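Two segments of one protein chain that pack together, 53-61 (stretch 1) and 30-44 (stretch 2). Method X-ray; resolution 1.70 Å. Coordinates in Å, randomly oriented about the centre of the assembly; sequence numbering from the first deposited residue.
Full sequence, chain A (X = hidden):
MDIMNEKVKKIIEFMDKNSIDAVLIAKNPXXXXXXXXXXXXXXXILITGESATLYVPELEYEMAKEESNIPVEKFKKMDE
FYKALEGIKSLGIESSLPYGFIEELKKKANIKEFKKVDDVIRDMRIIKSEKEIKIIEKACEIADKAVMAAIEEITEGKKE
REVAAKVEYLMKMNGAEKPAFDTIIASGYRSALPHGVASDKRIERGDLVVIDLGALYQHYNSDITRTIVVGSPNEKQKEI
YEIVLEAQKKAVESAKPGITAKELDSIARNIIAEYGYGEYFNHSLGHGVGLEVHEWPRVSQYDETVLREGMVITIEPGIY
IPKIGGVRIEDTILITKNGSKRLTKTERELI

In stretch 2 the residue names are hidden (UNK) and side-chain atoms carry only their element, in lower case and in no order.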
# COMPACT_ATOMS: atom_id res chain seq x y z
N THR A 53 -23.31 6.55 10.21
CA THR A 53 -22.44 6.41 11.38
C THR A 53 -21.08 5.83 11.02
O THR A 53 -20.98 4.92 10.21
CB THR A 53 -23.09 5.48 12.43
OG1 THR A 53 -24.41 5.94 12.73
CG2 THR A 53 -22.26 5.45 13.70
N LEU A 54 -20.04 6.37 11.65
CA LEU A 54 -18.68 5.88 11.42
C LEU A 54 -18.27 5.06 12.64
O LEU A 54 -18.13 5.60 13.73
CB LEU A 54 -17.71 7.04 11.23
CG LEU A 54 -16.22 6.68 11.18
CD1 LEU A 54 -15.94 5.75 10.00
CD2 LEU A 54 -15.39 7.94 11.09
N TYR A 55 -18.09 3.75 12.44
CA TYR A 55 -17.67 2.87 13.53
C TYR A 55 -16.17 2.65 13.45
O TYR A 55 -15.64 2.33 12.39
CB TYR A 55 -18.38 1.51 13.43
CG TYR A 55 -19.87 1.57 13.60
CD1 TYR A 55 -20.71 1.87 12.52
CD2 TYR A 55 -20.46 1.32 14.84
CE1 TYR A 55 -22.09 1.92 12.68
CE2 TYR A 55 -21.84 1.37 15.01
CZ TYR A 55 -22.65 1.67 13.92
OH TYR A 55 -24.02 1.70 14.09
N VAL A 56 -15.49 2.81 14.58
CA VAL A 56 -14.04 2.62 14.61
C VAL A 56 -13.57 1.93 15.88
O VAL A 56 -14.27 1.93 16.89
CB VAL A 56 -13.30 3.97 14.50
CG1 VAL A 56 -13.64 4.66 13.19
CG2 VAL A 56 -13.67 4.85 15.68
N PRO A 57 -12.38 1.30 15.83
CA PRO A 57 -11.83 0.62 17.00
C PRO A 57 -11.47 1.67 18.05
O PRO A 57 -11.32 2.85 17.72
CB PRO A 57 -10.59 -0.08 16.44
CG PRO A 57 -10.95 -0.32 15.01
CD PRO A 57 -11.60 0.99 14.62
N GLU A 58 -11.32 1.25 19.30
CA GLU A 58 -10.98 2.18 20.37
C GLU A 58 -9.72 3.00 20.07
O GLU A 58 -9.67 4.19 20.37
CB GLU A 58 -10.78 1.42 21.69
CG GLU A 58 -12.03 0.70 22.16
CD GLU A 58 -11.84 0.01 23.50
OE1 GLU A 58 -10.99 -0.90 23.59
OE2 GLU A 58 -12.53 0.39 24.47
N LEU A 59 -8.72 2.36 19.47
CA LEU A 59 -7.47 3.04 19.14
C LEU A 59 -7.61 4.00 17.96
O LEU A 59 -6.61 4.40 17.36
CB LEU A 59 -6.38 2.02 18.83
CG LEU A 59 -5.92 1.11 19.98
CD1 LEU A 59 -4.93 0.08 19.46
CD2 LEU A 59 -5.28 1.96 21.08
N GLU A 60 -8.84 4.37 17.63
CA GLU A 60 -9.10 5.28 16.51
C GLU A 60 -10.20 6.27 16.84
O GLU A 60 -10.36 7.28 16.15
CB GLU A 60 -9.50 4.48 15.27
CG GLU A 60 -8.39 3.62 14.70
CD GLU A 60 -7.26 4.45 14.14
OE1 GLU A 60 -6.76 5.35 14.85
OE2 GLU A 60 -6.85 4.20 12.99
N TYR A 61 -10.96 5.98 17.89
CA TYR A 61 -12.08 6.82 18.30
C TYR A 61 -11.80 8.31 18.47
O TYR A 61 -12.42 9.14 17.81
CB TYR A 61 -12.68 6.28 19.60
CG TYR A 61 -13.91 7.03 20.04
CD1 TYR A 61 -15.08 7.00 19.27
CD2 TYR A 61 -13.91 7.79 21.21
CE1 TYR A 61 -16.21 7.71 19.66
CE2 TYR A 61 -15.04 8.50 21.60
CZ TYR A 61 -16.18 8.46 20.82
OH TYR A 61 -17.30 9.17 21.21
N UNK A 30 -12.45 5.98 0.43
CA UNK A 30 -13.89 6.24 0.45
C UNK A 30 -14.35 6.72 1.82
O UNK A 30 -15.23 7.57 1.93
c UNK A 30 -14.45 4.65 -1.43
o UNK A 30 -14.28 5.55 -2.25
n UNK A 30 -14.46 3.37 -1.75
c UNK A 30 -14.67 5.00 0.03
N UNK A 31 -13.77 6.16 2.88
CA UNK A 31 -14.14 6.59 4.22
C UNK A 31 -13.77 8.06 4.38
O UNK A 31 -14.53 8.84 4.95
c UNK A 31 -13.89 4.32 5.23
c UNK A 31 -13.68 6.34 6.69
c UNK A 31 -13.41 5.76 5.30
N UNK A 32 -12.61 8.43 3.87
CA UNK A 32 -12.16 9.82 3.96
C UNK A 32 -13.04 10.72 3.10
O UNK A 32 -13.46 11.80 3.52
c UNK A 32 -9.69 13.46 4.61
o UNK A 32 -9.30 15.47 3.38
c UNK A 32 -10.26 11.40 3.45
c UNK A 32 -10.71 9.96 3.49
c UNK A 32 -10.02 12.11 4.63
c UNK A 32 -10.15 12.09 2.24
c UNK A 32 -9.83 13.45 2.21
c UNK A 32 -9.60 14.12 3.40
N UNK A 33 -13.32 10.26 1.89
CA UNK A 33 -14.13 11.03 0.95
C UNK A 33 -15.49 11.39 1.55
O UNK A 33 -15.95 12.52 1.43
c UNK A 33 -16.98 11.45 -2.82
o UNK A 33 -16.91 13.16 -4.50
c UNK A 33 -14.36 12.04 -2.11
c UNK A 33 -16.29 12.46 -3.49
c UNK A 33 -14.98 12.75 -3.14
c UNK A 33 -16.35 10.75 -1.80
c UNK A 33 -15.03 11.02 -1.43
c UNK A 33 -14.35 10.24 -0.33
N UNK A 34 -16.12 10.41 2.20
CA UNK A 34 -17.44 10.60 2.77
C UNK A 34 -17.50 11.25 4.16
O UNK A 34 -18.37 12.08 4.41
c UNK A 34 -18.81 7.27 1.32
c UNK A 34 -18.19 9.25 2.81
c UNK A 34 -18.32 8.70 1.38
c UNK A 34 -19.57 9.42 3.43
N UNK A 35 -16.58 10.88 5.05
CA UNK A 35 -16.60 11.41 6.42
C UNK A 35 -15.52 12.43 6.76
O UNK A 35 -15.69 13.22 7.70
o UNK A 35 -15.18 9.74 7.45
c UNK A 35 -16.50 10.25 7.41
N UNK A 36 -14.42 12.41 6.02
CA UNK A 36 -13.33 13.33 6.30
C UNK A 36 -12.37 12.74 7.32
O UNK A 36 -11.35 13.35 7.66
N UNK A 37 -12.70 11.55 7.81
CA UNK A 37 -11.87 10.85 8.80
C UNK A 37 -10.89 9.89 8.12
O UNK A 37 -11.16 9.40 7.02
c UNK A 37 -12.76 10.08 9.76
N UNK A 38 -9.77 9.62 8.78
CA UNK A 38 -8.77 8.72 8.23
C UNK A 38 -8.34 7.64 9.22
O UNK A 38 -7.17 7.57 9.61
c UNK A 38 -7.54 9.51 7.77
o UNK A 38 -7.89 10.48 6.81
N UNK A 39 -9.28 6.78 9.65
CA UNK A 39 -8.93 5.73 10.61
C UNK A 39 -7.91 4.76 10.01
O UNK A 39 -8.22 4.01 9.09
c UNK A 39 -11.02 5.25 9.61
c UNK A 39 -10.69 6.68 9.26
c UNK A 39 -10.27 5.07 10.90
N UNK A 40 -6.69 4.80 10.55
CA UNK A 40 -5.61 3.92 10.10
C UNK A 40 -6.00 2.45 10.26
O UNK A 40 -5.81 1.62 9.38
c UNK A 40 -2.44 5.81 11.36
c UNK A 40 -4.74 6.63 11.56
c UNK A 40 -4.36 4.20 10.95
c UNK A 40 -3.86 5.63 10.81
N UNK A 41 -6.54 2.15 11.45
CA UNK A 41 -7.13 0.85 11.65
C UNK A 41 -8.43 0.75 10.85
O UNK A 41 -8.64 1.42 9.85
c UNK A 41 -7.45 0.70 13.14
N UNK A 42 -9.32 -0.15 11.30
CA UNK A 42 -10.49 -0.45 10.48
C UNK A 42 -11.72 0.43 10.75
O UNK A 42 -12.49 0.24 11.69
N UNK A 43 -11.88 1.46 9.89
CA UNK A 43 -13.05 2.32 9.99
C UNK A 43 -14.16 1.86 9.04
O UNK A 43 -13.93 1.48 7.90
N UNK A 44 -15.40 1.87 9.53
CA UNK A 44 -16.53 1.42 8.72
C UNK A 44 -17.69 2.39 8.81
O UNK A 44 -18.17 2.68 9.91
c UNK A 44 -15.91 -0.98 9.34
c UNK A 44 -17.01 0.04 9.17
c UNK A 44 -14.51 -2.73 8.42
c UNK A 44 -13.85 -2.85 9.63
c UNK A 44 -14.21 -2.04 10.70
c UNK A 44 -15.24 -1.11 10.55
o UNK A 44 -12.84 -3.77 9.78
c UNK A 44 -15.54 -1.80 8.28

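Position 30 carries two carbons, the second, bonded to CB, carrying one oxygen and one nitrogen, a carboxamide, and it lies out of reach of stretch 1: Asn30. At 31 one carbon bears two more, a fork at CB, with the CA-to-CB bond pointing toward stretch 1 and the fork near Leu54; this is Val31, whose CG1 lies 4.1 Å from Leu54 CD1. Positions 32 and 33 each have one carbon leading to a six-carbon ring with an oxygen, and neither touches stretch 1: Tyr32 and Tyr33. Four carbons forked at the first, one arm two carbons long, make 34 Ile34, also without contact.

Position 35 has one carbon and one oxygen, the oxygen 4.1 Å from Leu54 CD2, hence Ser35. Its OG donates to Val31 O (2.7 Å), within the helix that ends here. Position 36 has no side-chain atom and a phi of 88°; a CB would jam against the preceding carbonyl oxygen, as expected of Gly36. The lone carbon at 37 sits 3.6 Å from Leu54 CD2: Ala37, whose N donates to Ser35 OG (3.1 Å). Position 38, one carbon and one oxygen, its CA-to-CB bond pointing away from stretch 1 and nothing of it in contact, is Ser38.

At 39 three carbons close a ring onto the backbone N, and CB approaches Val56 CG1 at 4.1 Å: Pro39. Position 40 has four carbons forked at the second, with CB 3.2 Å from Glu60 OE2: Leu40. A single carbon at 41, 3.4 Å from Glu60 CG and 4.1 Å from Pro57 CG, gives Ala41.

Positions 42 and 43 lack side chains. At 42, O lies 3.2 Å from Pro57 CD: Gly42. At 43, CA is 4.0 Å from Val56 CG1, and a modelled CB would fall 2.2 Å from Pro39 CG, so the close packing leaves no room for one: Gly43. Position 44 has one carbon, then a six-carbon ring bearing an oxygen, its CB on the same sheet face as that of Tyr55: Tyr44.

The contact is fastened at two sites. Tyr44 and Tyr55 form an antiparallel hydrogen-bonded pair, Tyr55 N to Tyr44 O at 2.7 Å and Tyr44 N to Tyr55 O at 2.9 Å, both nearly linear (169° and 164°). At the other, Ala41 N donates to Glu60 OE2 (2.6 Å, 158°), so Glu60 OE2 holds the loop by its backbone; Leu40 N is as near, 2.5 Å from Glu60 OE2, but poorly angled. Leu54 packs against Val31 and Ala37, Val56 against Pro39, and Pro57 against Ala41. One cost remains: Gly42 O is buried without a polar partner.

Stretch 2 30-44: NVYYISGASPLAGGY
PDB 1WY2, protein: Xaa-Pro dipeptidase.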